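Local coordinates for 2-oxoglutarate (2OG) and Fe(II)-dependent oxygenase superfamily protein (Arabidopsis thaliana, PDB 6KWA), which probably oxidises the plant hormone indole-3-acetic acid irreversibly to inactive 2-oxoindole-3-acetic acid, as a 2-oxoglutarate- and iron(II)-dependent dioxygenase of auxin catabolism, at residues L126-A131 with V137-F142; K143-Q148 with S172-I177; N220-N225 with S257-A262. All blocks are in the same frame, centred on the assembly; numbering follows the deposited sequence.

Contact 1 of 3, residues L126-A131 with V137-F142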
ATOM      1  N   LEU A 126       9.544  -7.257  -3.671  1.00 34.89           N
ATOM      2  CA  LEU A 126       9.944  -6.704  -2.354  1.00 35.43           C
ATOM      3  C   LEU A 126       9.749  -7.782  -1.309  1.00 40.28           C
ATOM      4  O   LEU A 126      10.558  -7.941  -0.419  1.00 35.47           O
ATOM      5  CB  LEU A 126       9.142  -5.455  -2.002  1.00 34.27           C
ATOM      6  CG  LEU A 126       9.384  -4.247  -2.937  1.00 37.87           C
ATOM      7  CD1 LEU A 126       8.389  -3.093  -2.659  1.00 39.53           C
ATOM      8  CD2 LEU A 126      10.800  -3.741  -2.797  1.00 37.80           C
ATOM      9  N   ALA A 127       8.666  -8.543  -1.420  1.00 39.32           N
ATOM     10  CA  ALA A 127       8.447  -9.609  -0.448  1.00 38.11           C
ATOM     11  C   ALA A 127       9.576 -10.653  -0.516  1.00 41.78           C
ATOM     12  O   ALA A 127      10.115 -11.056   0.511  1.00 42.14           O
ATOM     13  CB  ALA A 127       7.114 -10.267  -0.692  1.00 38.28           C
ATOM     14  N   ARG A 128       9.936 -11.074  -1.718  1.00 34.96           N
ATOM     15  CA  ARG A 128      11.014 -12.055  -1.873  1.00 42.29           C
ATOM     16  C   ARG A 128      12.296 -11.463  -1.325  1.00 40.20           C
ATOM     17  O   ARG A 128      13.063 -12.139  -0.635  1.00 39.00           O
ATOM     18  CB  ARG A 128      11.201 -12.492  -3.326  1.00 40.03           C
ATOM     19  CG  ARG A 128      12.269 -13.615  -3.472  1.00 49.28           C
ATOM     20  CD  ARG A 128      12.382 -14.057  -4.900  1.00 55.39           C
ATOM     21  NE  ARG A 128      11.078 -14.496  -5.398  1.00 66.99           N
ATOM     22  CZ  ARG A 128      10.723 -15.765  -5.597  1.00 65.68           C
ATOM     23  NH1 ARG A 128      11.599 -16.743  -5.405  1.00 63.19           N
ATOM     24  NH2 ARG A 128       9.497 -16.056  -6.031  1.00 57.89           N
ATOM     25  N   LYS A 129      12.532 -10.184  -1.602  1.00 43.13           N
ATOM     26  CA  LYS A 129      13.760  -9.570  -1.113  1.00 40.46           C
ATOM     27  C   LYS A 129      13.832  -9.570   0.425  1.00 39.66           C
ATOM     28  O   LYS A 129      14.913  -9.708   0.994  1.00 38.96           O
ATOM     29  CB  LYS A 129      13.907  -8.151  -1.639  1.00 38.70           C
ATOM     30  CG  LYS A 129      14.232  -8.059  -3.121  1.00 41.24           C
ATOM     31  CD  LYS A 129      14.533  -6.621  -3.500  1.00 37.67           C
ATOM     32  CE  LYS A 129      14.572  -6.426  -5.025  1.00 45.22           C
ATOM     33  NZ  LYS A 129      15.523  -7.340  -5.643  1.00 42.15           N
ATOM     34  N   LEU A 130      12.705  -9.375   1.098  1.00 39.49           N
ATOM     35  CA  LEU A 130      12.676  -9.462   2.566  1.00 38.27           C
ATOM     36  C   LEU A 130      13.054 -10.871   3.032  1.00 42.46           C
ATOM     37  O   LEU A 130      13.776 -11.036   4.001  1.00 42.91           O
ATOM     38  CB  LEU A 130      11.310  -9.091   3.099  1.00 36.13           C
ATOM     39  CG  LEU A 130      11.077  -7.594   3.264  1.00 44.97           C
ATOM     40  CD1 LEU A 130       9.590  -7.406   3.419  1.00 44.59           C
ATOM     41  CD2 LEU A 130      11.807  -7.078   4.503  1.00 40.30           C
ATOM     42  N   ALA A 131      12.522 -11.895   2.384  1.00 40.76           N
ATOM     43  CA  ALA A 131      12.922 -13.257   2.757  1.00 41.71           C
ATOM     44  C   ALA A 131      14.421 -13.443   2.498  1.00 41.83           C
ATOM     45  O   ALA A 131      15.148 -14.036   3.293  1.00 44.38           O
ATOM     46  CB  ALA A 131      12.122 -14.276   1.997  1.00 42.67           C
ATOM     47  N   VAL A 137      14.808 -19.992   3.593  1.00 45.01           N
ATOM     48  CA  VAL A 137      14.625 -21.004   2.564  1.00 49.14           C
ATOM     49  C   VAL A 137      13.275 -20.819   1.894  1.00 51.15           C
ATOM     50  O   VAL A 137      13.106 -21.157   0.731  1.00 51.01           O
ATOM     51  CB  VAL A 137      14.760 -22.448   3.122  1.00 48.20           C
ATOM     52  CG1 VAL A 137      16.161 -22.637   3.695  1.00 47.76           C
ATOM     53  CG2 VAL A 137      13.717 -22.729   4.174  1.00 47.29           C
ATOM     54  N   GLU A 138      12.306 -20.280   2.633  1.00 52.37           N
ATOM     55  CA  GLU A 138      10.976 -20.104   2.090  1.00 49.66           C
ATOM     56  C   GLU A 138      10.905 -18.838   1.225  1.00 48.85           C
ATOM     57  O   GLU A 138      10.184 -17.897   1.538  1.00 51.10           O
ATOM     58  CB  GLU A 138       9.977 -19.993   3.245  1.00 50.50           C
ATOM     59  CG  GLU A 138       9.977 -21.156   4.240  1.00 55.76           C
ATOM     60  CD  GLU A 138      11.064 -21.062   5.318  1.00 55.09           C
ATOM     61  OE1 GLU A 138      11.896 -20.138   5.279  1.00 52.41           O
ATOM     62  OE2 GLU A 138      11.092 -21.931   6.215  1.00 60.73           O
ATOM     63  N   THR A 139      11.571 -18.852   0.080  1.00 49.49           N
ATOM     64  CA  THR A 139      11.659 -17.641  -0.726  1.00 50.81           C
ATOM     65  C   THR A 139      10.402 -17.450  -1.571  1.00 52.18           C
ATOM     66  O   THR A 139      10.309 -16.512  -2.343  1.00 51.68           O
ATOM     67  CB  THR A 139      12.919 -17.650  -1.625  1.00 54.81           C
ATOM     68  OG1 THR A 139      12.917 -18.829  -2.441  1.00 50.60           O
ATOM     69  CG2 THR A 139      14.204 -17.642  -0.751  1.00 46.45           C
ATOM     70  N   ASP A 140       9.438 -18.344  -1.393  1.00 48.07           N
ATOM     71  CA  ASP A 140       8.188 -18.315  -2.128  1.00 53.44           C
ATOM     72  C   ASP A 140       7.001 -18.172  -1.166  1.00 50.12           C
ATOM     73  O   ASP A 140       5.886 -18.531  -1.521  1.00 46.60           O
ATOM     74  CB  ASP A 140       8.028 -19.616  -2.927  1.00 55.78           C
ATOM     75  CG  ASP A 140       8.879 -19.658  -4.190  1.00 63.90           C
ATOM     76  OD1 ASP A 140       9.444 -18.615  -4.605  1.00 65.26           O
ATOM     77  OD2 ASP A 140       9.060 -20.781  -4.716  1.00 70.01           O
ATOM     78  N   PHE A 141       7.231 -17.655   0.041  1.00 47.47           N
ATOM     79  CA  PHE A 141       6.201 -17.692   1.089  1.00 44.70           C
ATOM     80  C   PHE A 141       4.918 -16.954   0.723  1.00 45.51           C
ATOM     81  O   PHE A 141       3.825 -17.249   1.235  1.00 46.46           O
ATOM     82  CB  PHE A 141       6.739 -17.121   2.405  1.00 42.09           C
ATOM     83  CG  PHE A 141       7.051 -15.658   2.361  1.00 41.14           C
ATOM     84  CD1 PHE A 141       6.134 -14.733   2.843  1.00 47.45           C
ATOM     85  CD2 PHE A 141       8.269 -15.197   1.880  1.00 43.86           C
ATOM     86  CE1 PHE A 141       6.439 -13.354   2.855  1.00 44.27           C
ATOM     87  CE2 PHE A 141       8.581 -13.828   1.898  1.00 43.01           C
ATOM     88  CZ  PHE A 141       7.655 -12.911   2.374  1.00 42.12           C
ATOM     89  N   PHE A 142       5.046 -15.979  -0.165  1.00 50.32           N
ATOM     90  CA  PHE A 142       3.929 -15.080  -0.430  1.00 52.99           C
ATOM     91  C   PHE A 142       3.029 -15.594  -1.563  1.00 55.32           C
ATOM     92  O   PHE A 142       1.951 -15.039  -1.785  1.00 55.79           O
ATOM     93  CB  PHE A 142       4.489 -13.690  -0.764  1.00 45.88           C
ATOM     94  CG  PHE A 142       5.515 -13.737  -1.844  1.00 49.41           C
ATOM     95  CD1 PHE A 142       5.144 -13.787  -3.177  1.00 48.30           C
ATOM     96  CD2 PHE A 142       6.857 -13.850  -1.524  1.00 49.70           C
ATOM     97  CE1 PHE A 142       6.092 -13.900  -4.169  1.00 49.05           C
ATOM     98  CE2 PHE A 142       7.808 -13.966  -2.530  1.00 50.77           C
ATOM     99  CZ  PHE A 142       7.425 -13.980  -3.844  1.00 45.98           C
TER
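Ala127 and Ala131, one turn apart on helix 106-133, present their methyl groups to Phe141 and Phe142 in the loop that leads from this helix to strand 147-155 of the double-stranded beta-helix fold. The loop folds back through a type I turn from Glu138 to Phe141 and lays both aromatic rings on the last turns of the helix it has just left. CB of Ala131 lies 3.6 Å from CE2 of Phe141, while CB of Ala127 meets CD2 of Phe142 at 3.7 Å. The Phe141 ring also sets its edge against the helix backbone, with CE2 3.5 Å from the carbonyl O of Ala127. In both phenylalanines CG stands between the backbone N and the carbonyl carbon, which turns the two rings to the helix and puts CD2 of Phe142 over one face of Phe141, toward the rim. Trp218 stacks on Phe141.

Farther out, Arg128 runs past Phe142, its guanidinium plane 82° from the ring, and bends at chi3 to reach Asp140 in a salt bridge. The two side chains run alongside each other, but the carboxylate is turned steeply against the guanidinium, their planes 72° apart, and both N-H bonds to OD1 are bent and weak. OD1 of Asp140 lies 2.9 Å from NH2 and 3.0 Å from NH1 of Arg128. The carbonyl O of Thr139 sits over the centre of one guanidinium face, not in line with an N-H.

Contact 2 of 3, residues K143-Q148 with S172-I177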
ATOM      1  N   LYS A 143       3.391 -16.714  -2.194  1.00 54.37           N
ATOM      2  CA  LYS A 143       2.816 -17.037  -3.511  1.00 58.40           C
ATOM      3  C   LYS A 143       1.345 -17.402  -3.542  1.00 56.06           C
ATOM      4  O   LYS A 143       0.714 -17.301  -4.589  1.00 58.78           O
ATOM      5  CB  LYS A 143       3.564 -18.213  -4.169  1.00 54.66           C
ATOM      6  CG  LYS A 143       4.754 -17.821  -5.038  1.00 61.66           C
ATOM      7  CD  LYS A 143       5.059 -19.005  -6.001  1.00 65.68           C
ATOM      8  CE  LYS A 143       6.231 -18.705  -6.941  1.00 62.71           C
ATOM      9  NZ  LYS A 143       7.083 -19.887  -7.250  1.00 70.38           N
ATOM     10  N   GLU A 144       0.769 -17.727  -2.401  1.00 60.56           N
ATOM     11  CA  GLU A 144      -0.661 -18.001  -2.368  1.00 60.51           C
ATOM     12  C   GLU A 144      -1.387 -16.871  -1.642  1.00 63.63           C
ATOM     13  O   GLU A 144      -2.534 -17.028  -1.218  1.00 67.78           O
ATOM     14  CB  GLU A 144      -0.953 -19.327  -1.657  1.00 65.85           C
ATOM     15  CG  GLU A 144      -0.152 -20.551  -2.122  1.00 64.59           C
ATOM     16  CD  GLU A 144      -0.296 -20.861  -3.598  1.00 75.61           C
ATOM     17  OE1 GLU A 144      -1.336 -20.514  -4.201  1.00 81.67           O
ATOM     18  OE2 GLU A 144       0.644 -21.467  -4.156  1.00 79.67           O
ATOM     19  N   TRP A 145      -0.701 -15.746  -1.461  1.00 58.76           N
ATOM     20  CA  TRP A 145      -1.288 -14.618  -0.754  1.00 55.26           C
ATOM     21  C   TRP A 145      -1.968 -13.667  -1.721  1.00 51.67           C
ATOM     22  O   TRP A 145      -1.358 -13.201  -2.672  1.00 53.79           O
ATOM     23  CB  TRP A 145      -0.219 -13.860   0.050  1.00 55.27           C
ATOM     24  CG  TRP A 145       0.388 -14.643   1.163  1.00 53.50           C
ATOM     25  CD1 TRP A 145       0.182 -15.964   1.457  1.00 54.67           C
ATOM     26  CD2 TRP A 145       1.299 -14.149   2.147  1.00 49.46           C
ATOM     27  NE1 TRP A 145       0.924 -16.323   2.559  1.00 54.64           N
ATOM     28  CE2 TRP A 145       1.615 -15.227   3.004  1.00 48.86           C
ATOM     29  CE3 TRP A 145       1.892 -12.905   2.378  1.00 47.57           C
ATOM     30  CZ2 TRP A 145       2.486 -15.094   4.077  1.00 51.43           C
ATOM     31  CZ3 TRP A 145       2.760 -12.769   3.450  1.00 48.00           C
ATOM     32  CH2 TRP A 145       3.042 -13.854   4.293  1.00 48.32           C
ATOM     33  N   PRO A 146      -3.230 -13.336  -1.454  1.00 56.62           N
ATOM     34  CA  PRO A 146      -3.962 -12.401  -2.322  1.00 54.26           C
ATOM     35  C   PRO A 146      -3.554 -10.936  -2.084  1.00 55.53           C
ATOM     36  O   PRO A 146      -3.066 -10.570  -1.005  1.00 55.31           O
ATOM     37  CB  PRO A 146      -5.413 -12.611  -1.898  1.00 52.21           C
ATOM     38  CG  PRO A 146      -5.282 -12.918  -0.397  1.00 55.72           C
ATOM     39  CD  PRO A 146      -4.021 -13.753  -0.282  1.00 55.17           C
ATOM     40  N   SER A 147      -3.737 -10.110  -3.101  1.00 51.68           N
ATOM     41  CA  SER A 147      -3.531  -8.683  -2.954  1.00 50.78           C
ATOM     42  C   SER A 147      -4.850  -7.951  -3.126  1.00 50.79           C
ATOM     43  O   SER A 147      -5.827  -8.515  -3.605  1.00 49.19           O
ATOM     44  CB  SER A 147      -2.499  -8.165  -3.941  1.00 55.50           C
ATOM     45  OG  SER A 147      -1.242  -8.723  -3.650  1.00 60.38           O
ATOM     46  N   GLN A 148      -4.864  -6.706  -2.675  1.00 48.76           N
ATOM     47  CA  GLN A 148      -6.041  -5.857  -2.693  1.00 50.44           C
ATOM     48  C   GLN A 148      -5.681  -4.483  -3.233  1.00 49.85           C
ATOM     49  O   GLN A 148      -4.654  -3.903  -2.889  1.00 43.66           O
ATOM     50  CB  GLN A 148      -6.633  -5.737  -1.290  1.00 48.11           C
ATOM     51  CG  GLN A 148      -7.823  -4.791  -1.144  1.00 42.40           C
ATOM     52  CD  GLN A 148      -8.405  -4.851   0.260  1.00 50.62           C
ATOM     53  OE1 GLN A 148      -8.058  -5.742   1.035  1.00 61.62           O
ATOM     54  NE2 GLN A 148      -9.229  -3.872   0.623  1.00 45.78           N
ATOM     55  N   SER A 172      -3.205  -3.761   7.941  1.00 54.46           N
ATOM     56  CA  SER A 172      -3.382  -5.084   8.530  1.00 61.17           C
ATOM     57  C   SER A 172      -2.687  -6.174   7.716  1.00 57.47           C
ATOM     58  O   SER A 172      -2.481  -7.294   8.214  1.00 54.95           O
ATOM     59  CB  SER A 172      -4.865  -5.420   8.641  1.00 55.85           C
ATOM     60  OG  SER A 172      -5.439  -5.437   7.346  1.00 64.01           O
ATOM     61  N   GLY A 173      -2.316  -5.844   6.478  1.00 55.16           N
ATOM     62  CA  GLY A 173      -1.720  -6.823   5.580  1.00 43.38           C
ATOM     63  C   GLY A 173      -0.227  -6.949   5.810  1.00 44.75           C
ATOM     64  O   GLY A 173       0.299  -6.583   6.865  1.00 46.92           O
ATOM     65  N   PHE A 174       0.463  -7.493   4.826  1.00 44.42           N
ATOM     66  CA  PHE A 174       1.891  -7.728   4.946  1.00 44.13           C
ATOM     67  C   PHE A 174       2.664  -6.483   4.518  1.00 40.98           C
ATOM     68  O   PHE A 174       3.469  -5.926   5.273  1.00 37.22           O
ATOM     69  CB  PHE A 174       2.288  -8.950   4.103  1.00 39.86           C
ATOM     70  CG  PHE A 174       3.721  -9.326   4.233  1.00 42.38           C
ATOM     71  CD1 PHE A 174       4.150 -10.146   5.265  1.00 40.18           C
ATOM     72  CD2 PHE A 174       4.654  -8.872   3.303  1.00 45.48           C
ATOM     73  CE1 PHE A 174       5.488 -10.501   5.371  1.00 42.41           C
ATOM     74  CE2 PHE A 174       5.994  -9.226   3.412  1.00 45.60           C
ATOM     75  CZ  PHE A 174       6.408 -10.035   4.465  1.00 42.65           C
ATOM     76  N   LEU A 175       2.385  -6.038   3.304  1.00 36.05           N
ATOM     77  CA  LEU A 175       3.116  -4.940   2.707  1.00 39.85           C
ATOM     78  C   LEU A 175       2.199  -4.042   1.877  1.00 41.52           C
ATOM     79  O   LEU A 175       1.354  -4.535   1.169  1.00 43.98           O
ATOM     80  CB  LEU A 175       4.208  -5.575   1.843  1.00 44.04           C
ATOM     81  CG  LEU A 175       5.138  -4.948   0.833  1.00 45.95           C
ATOM     82  CD1 LEU A 175       6.193  -6.014   0.557  1.00 43.94           C
ATOM     83  CD2 LEU A 175       4.369  -4.633  -0.448  1.00 39.76           C
ATOM     84  N   THR A 176       2.417  -2.734   1.897  1.00 42.43           N
ATOM     85  CA  THR A 176       1.563  -1.835   1.128  1.00 46.77           C
ATOM     86  C   THR A 176       2.398  -0.978   0.173  1.00 42.69           C
ATOM     87  O   THR A 176       3.424  -0.449   0.563  1.00 40.43           O
ATOM     88  CB  THR A 176       0.737  -0.915   2.054  1.00 50.03           C
ATOM     89  OG1 THR A 176      -0.090  -1.719   2.903  1.00 48.33           O
ATOM     90  CG2 THR A 176      -0.140   0.040   1.231  1.00 47.41           C
ATOM     91  N   ILE A 177       1.967  -0.861  -1.081  1.00 43.55           N
ATOM     92  CA  ILE A 177       2.646   0.029  -2.030  1.00 40.44           C
ATOM     93  C   ILE A 177       1.758   1.235  -2.302  1.00 43.68           C
ATOM     94  O   ILE A 177       0.640   1.092  -2.781  1.00 41.19           O
ATOM     95  CB  ILE A 177       2.997  -0.704  -3.348  1.00 37.55           C
ATOM     96  CG1 ILE A 177       3.885  -1.911  -3.024  1.00 37.92           C
ATOM     97  CG2 ILE A 177       3.659   0.251  -4.353  1.00 39.88           C
ATOM     98  CD1 ILE A 177       4.396  -2.655  -4.173  1.00 39.63           C
TER
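The six-membered ring of Trp145 turns its edge toward the face of Phe174 in an offset edge-to-face pair, with centroids 5.3 Å apart and planes at 66°. The touching corner is CZ3 of the indole, 3.5 Å from CD1 of Phe174 and 3.7 Å from its CG; CG lies in the plane of the indole, at that edge. CH2, the next carbon round the indole, is 4.0 Å from CD1. Phe174 carries CG anti to its own nitrogen (chi1 -176°), which lets the ring reach the indole although the CA atoms of Trp145 and Phe174 are 9.5 Å apart.

These two residues carry the whole contact. Trp145 stands in the loop just before strand 147-155, Phe174 just before strand 175-179, and in the major sheet of the double-stranded beta-helix those strands are separated by strand 237-245. The pair therefore reaches across the end of the intervening strand, where Phe174 and Leu175 form a classic beta bulge opposite Leu245. Phe141 meets both rings and Trp218 sets a further edge-to-face contact with Phe174, so the pair belongs to an aromatic cluster. Nearby, Thr176 hydrogen-bonds through OG1 to the metal ligand Asp171.

With carbon meeting carbon throughout, the join rests on dispersion and on the weak electrostatics of an indole C-H edge turned, off centre, toward a phenyl face; it depends on the fit of the rings, without the directionality of a hydrogen bond.

Contact 3 of 3, residues N220-N225 with S257-A262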
ATOM      1  N   ASN A 220       7.891 -12.669  13.418  1.00 50.56           N
ATOM      2  CA  ASN A 220       7.896 -12.797  14.871  1.00 52.70           C
ATOM      3  C   ASN A 220       8.376 -11.537  15.568  1.00 51.49           C
ATOM      4  O   ASN A 220       9.237 -11.599  16.437  1.00 54.90           O
ATOM      5  CB  ASN A 220       8.744 -13.997  15.297  1.00 56.43           C
ATOM      6  CG  ASN A 220       8.493 -14.400  16.742  1.00 60.89           C
ATOM      7  OD1 ASN A 220       7.375 -14.308  17.232  1.00 59.78           O
ATOM      8  ND2 ASN A 220       9.537 -14.841  17.429  1.00 58.33           N
ATOM      9  N   GLY A 221       7.813 -10.394  15.183  1.00 50.16           N
ATOM     10  CA  GLY A 221       8.088  -9.130  15.846  1.00 49.38           C
ATOM     11  C   GLY A 221       9.224  -8.298  15.272  1.00 47.21           C
ATOM     12  O   GLY A 221       9.464  -7.177  15.692  1.00 48.62           O
ATOM     13  N   ARG A 222       9.910  -8.813  14.264  1.00 50.06           N
ATOM     14  CA  ARG A 222      11.079  -8.098  13.751  1.00 48.98           C
ATOM     15  C   ARG A 222      10.703  -6.935  12.823  1.00 48.39           C
ATOM     16  O   ARG A 222      11.263  -5.841  12.920  1.00 42.93           O
ATOM     17  CB  ARG A 222      11.988  -9.096  13.078  1.00 52.11           C
ATOM     18  CG  ARG A 222      12.430 -10.085  14.116  1.00 52.88           C
ATOM     19  CD  ARG A 222      13.099 -11.261  13.537  1.00 54.30           C
ATOM     20  NE  ARG A 222      14.507 -11.004  13.488  1.00 53.76           N
ATOM     21  CZ  ARG A 222      15.401 -11.736  14.123  1.00 54.47           C
ATOM     22  NH1 ARG A 222      14.998 -12.792  14.822  1.00 53.23           N
ATOM     23  NH2 ARG A 222      16.688 -11.410  14.025  1.00 48.65           N
ATOM     24  N   LEU A 223       9.828  -7.194  11.862  1.00 47.71           N
ATOM     25  CA  LEU A 223       9.383  -6.140  10.963  1.00 46.94           C
ATOM     26  C   LEU A 223       8.415  -5.183  11.692  1.00 46.51           C
ATOM     27  O   LEU A 223       7.515  -5.626  12.410  1.00 49.12           O
ATOM     28  CB  LEU A 223       8.744  -6.768   9.722  1.00 44.69           C
ATOM     29  CG  LEU A 223       9.727  -7.663   8.952  1.00 42.97           C
ATOM     30  CD1 LEU A 223       9.031  -8.466   7.851  1.00 41.88           C
ATOM     31  CD2 LEU A 223      10.874  -6.837   8.376  1.00 41.41           C
ATOM     32  N   CYS A 224       8.634  -3.877  11.539  1.00 40.20           N
ATOM     33  CA  CYS A 224       7.784  -2.836  12.130  1.00 40.46           C
ATOM     34  C   CYS A 224       6.465  -2.587  11.383  1.00 48.45           C
ATOM     35  O   CYS A 224       6.469  -2.171  10.212  1.00 46.52           O
ATOM     36  CB  CYS A 224       8.554  -1.531  12.219  1.00 41.17           C
ATOM     37  SG  CYS A 224       7.548  -0.192  12.946  1.00 47.09           S
ATOM     38  N   ASN A 225       5.330  -2.871  12.003  1.00 47.12           N
ATOM     39  CA  ASN A 225       4.074  -2.503  11.350  1.00 45.68           C
ATOM     40  C   ASN A 225       3.803  -1.018  11.618  1.00 53.27           C
ATOM     41  O   ASN A 225       3.210  -0.643  12.637  1.00 56.33           O
ATOM     42  CB  ASN A 225       2.917  -3.392  11.828  1.00 50.19           C
ATOM     43  CG  ASN A 225       2.774  -3.406  13.350  1.00 52.49           C
ATOM     44  OD1 ASN A 225       3.734  -3.161  14.078  1.00 46.91           O
ATOM     45  ND2 ASN A 225       1.556  -3.667  13.828  1.00 52.71           N
ATOM     46  N   SER A 257       9.824 -21.038  10.953  1.00 60.55           N
ATOM     47  CA  SER A 257      10.550 -21.489  12.144  1.00 59.46           C
ATOM     48  C   SER A 257      11.807 -20.677  12.452  1.00 60.06           C
ATOM     49  O   SER A 257      12.094 -20.389  13.623  1.00 60.20           O
ATOM     50  CB  SER A 257      10.903 -22.966  12.008  1.00 58.99           C
ATOM     51  OG  SER A 257      11.808 -23.144  10.929  1.00 62.52           O
ATOM     52  N   GLU A 258      12.566 -20.335  11.409  1.00 52.87           N
ATOM     53  CA  GLU A 258      13.821 -19.599  11.586  1.00 54.97           C
ATOM     54  C   GLU A 258      13.695 -18.356  12.485  1.00 53.28           C
ATOM     55  O   GLU A 258      14.670 -17.924  13.090  1.00 52.60           O
ATOM     56  CB  GLU A 258      14.412 -19.151  10.238  1.00 52.06           C
ATOM     57  CG  GLU A 258      14.862 -20.242   9.247  1.00 48.74           C
ATOM     58  CD  GLU A 258      13.872 -20.489   8.131  1.00 56.99           C
ATOM     59  OE1 GLU A 258      12.655 -20.312   8.365  1.00 55.97           O
ATOM     60  OE2 GLU A 258      14.332 -20.798   6.991  1.00 53.23           O
ATOM     61  N   PHE A 259      12.511 -17.752  12.490  1.00 51.65           N
ATOM     62  CA  PHE A 259      12.237 -16.525  13.234  1.00 57.31           C
ATOM     63  C   PHE A 259      11.927 -16.738  14.709  1.00 60.14           C
ATOM     64  O   PHE A 259      11.976 -15.811  15.511  1.00 57.67           O
ATOM     65  CB  PHE A 259      11.055 -15.792  12.608  1.00 52.95           C
ATOM     66  CG  PHE A 259      11.407 -15.023  11.381  1.00 52.22           C
ATOM     67  CD1 PHE A 259      12.466 -14.128  11.399  1.00 54.88           C
ATOM     68  CD2 PHE A 259      10.677 -15.188  10.210  1.00 53.78           C
ATOM     69  CE1 PHE A 259      12.800 -13.412  10.269  1.00 51.70           C
ATOM     70  CE2 PHE A 259      10.998 -14.473   9.076  1.00 51.17           C
ATOM     71  CZ  PHE A 259      12.062 -13.578   9.109  1.00 50.67           C
ATOM     72  N   VAL A 260      11.509 -17.947  15.039  1.00 61.71           N
ATOM     73  CA  VAL A 260      11.091 -18.219  16.391  1.00 65.66           C
ATOM     74  C   VAL A 260      12.082 -19.106  17.099  1.00 68.51           C
ATOM     75  O   VAL A 260      12.367 -20.217  16.650  1.00 69.08           O
ATOM     76  CB  VAL A 260       9.719 -18.888  16.417  1.00 68.77           C
ATOM     77  CG1 VAL A 260       9.243 -19.034  17.860  1.00 68.39           C
ATOM     78  CG2 VAL A 260       8.738 -18.064  15.581  1.00 68.90           C
ATOM     79  N   ASP A 261      12.603 -18.611  18.211  1.00 66.54           N
ATOM     80  CA  ASP A 261      13.505 -19.410  19.014  1.00 65.36           C
ATOM     81  C   ASP A 261      13.564 -18.881  20.441  1.00 67.66           C
ATOM     82  O   ASP A 261      12.804 -17.983  20.820  1.00 66.89           O
ATOM     83  CB  ASP A 261      14.888 -19.474  18.363  1.00 67.72           C
ATOM     84  CG  ASP A 261      15.405 -18.118  17.953  1.00 69.70           C
ATOM     85  OD1 ASP A 261      15.746 -17.326  18.862  1.00 64.30           O
ATOM     86  OD2 ASP A 261      15.474 -17.858  16.716  1.00 69.45           O
ATOM     87  N   ALA A 262      14.445 -19.460  21.245  1.00 67.89           N
ATOM     88  CA  ALA A 262      14.491 -19.155  22.670  1.00 61.46           C
ATOM     89  C   ALA A 262      14.710 -17.655  22.959  1.00 68.09           C
ATOM     90  O   ALA A 262      14.213 -17.134  23.959  1.00 70.57           O
ATOM     91  CB  ALA A 262      15.567 -20.005  23.340  1.00 59.58           C
TER
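A Schellman motif, with Gly221 N bonded to the carbonyl O of Thr216, closes helix 213-218, and its C-prime residue, Asn220, reaches from there to the chain segment 257-262, which follows the last strand of the core. Asn220 has a positive phi of 49°, and with CG anti to the backbone N its amide extends toward Phe259 and Val260. ND2 donates to the carbonyl O of Phe259 over 3.3 Å, with an N-H...O angle of 154°; the donor stands above the carbonyl plane, 43° out of it. The same ND2 also bonds to the carbonyl O of Pro265, so this one amide grips the C-terminal segment at two places. CG2 of Val260 packs against the amide, 3.8 Å from ND2 of Asn220, and the CB atoms of Asn220 and Phe259 lie 4.0 Å apart. An alanine here would keep that CB contact but is likely to leave the carbonyls of Phe259 and Pro265 without their shared donor, and so weaken the hold on the tail.

Beyond Gly221, Arg222 meets the ring of Phe259 with its aliphatic part: CD approaches CD1 of Phe259 to 3.6 Å. The ring of Phe259 has further edge-to-face partners in Trp218 and Tyr134. Ser257 to Phe259 form a short 3-10 turn, in which the N of Val260 bonds to the O of Ser257. Backbone bonds and a C-prime residue of positive phi define the Schellman helix end, to which the Asn220 side chain then ties the tail.

Overall arrangement
The three contacts illustrate how chemistry varies with place in the fold. Contact 2, about 9 Å from the chain centre, is purely aromatic and joins the loops that lead into two strands of the major sheet. Contacts 1 and 3, centred about 18 Å and 22 Å out, are more peripheral and add polar bonds: a salt bridge at the margin of contact 1, an amide-to-carbonyl bond at the heart of contact 3. Contacts 1 and 2 share one aromatic cluster, CE1 of Phe141 lying 3.7 Å from CZ of Phe174. Contact 3 touches contact 1 through Leu130 and Leu223 and where the like-charged Glu138 and Glu258 come close. Trp218, just before segment 220-225, meets rings of all three.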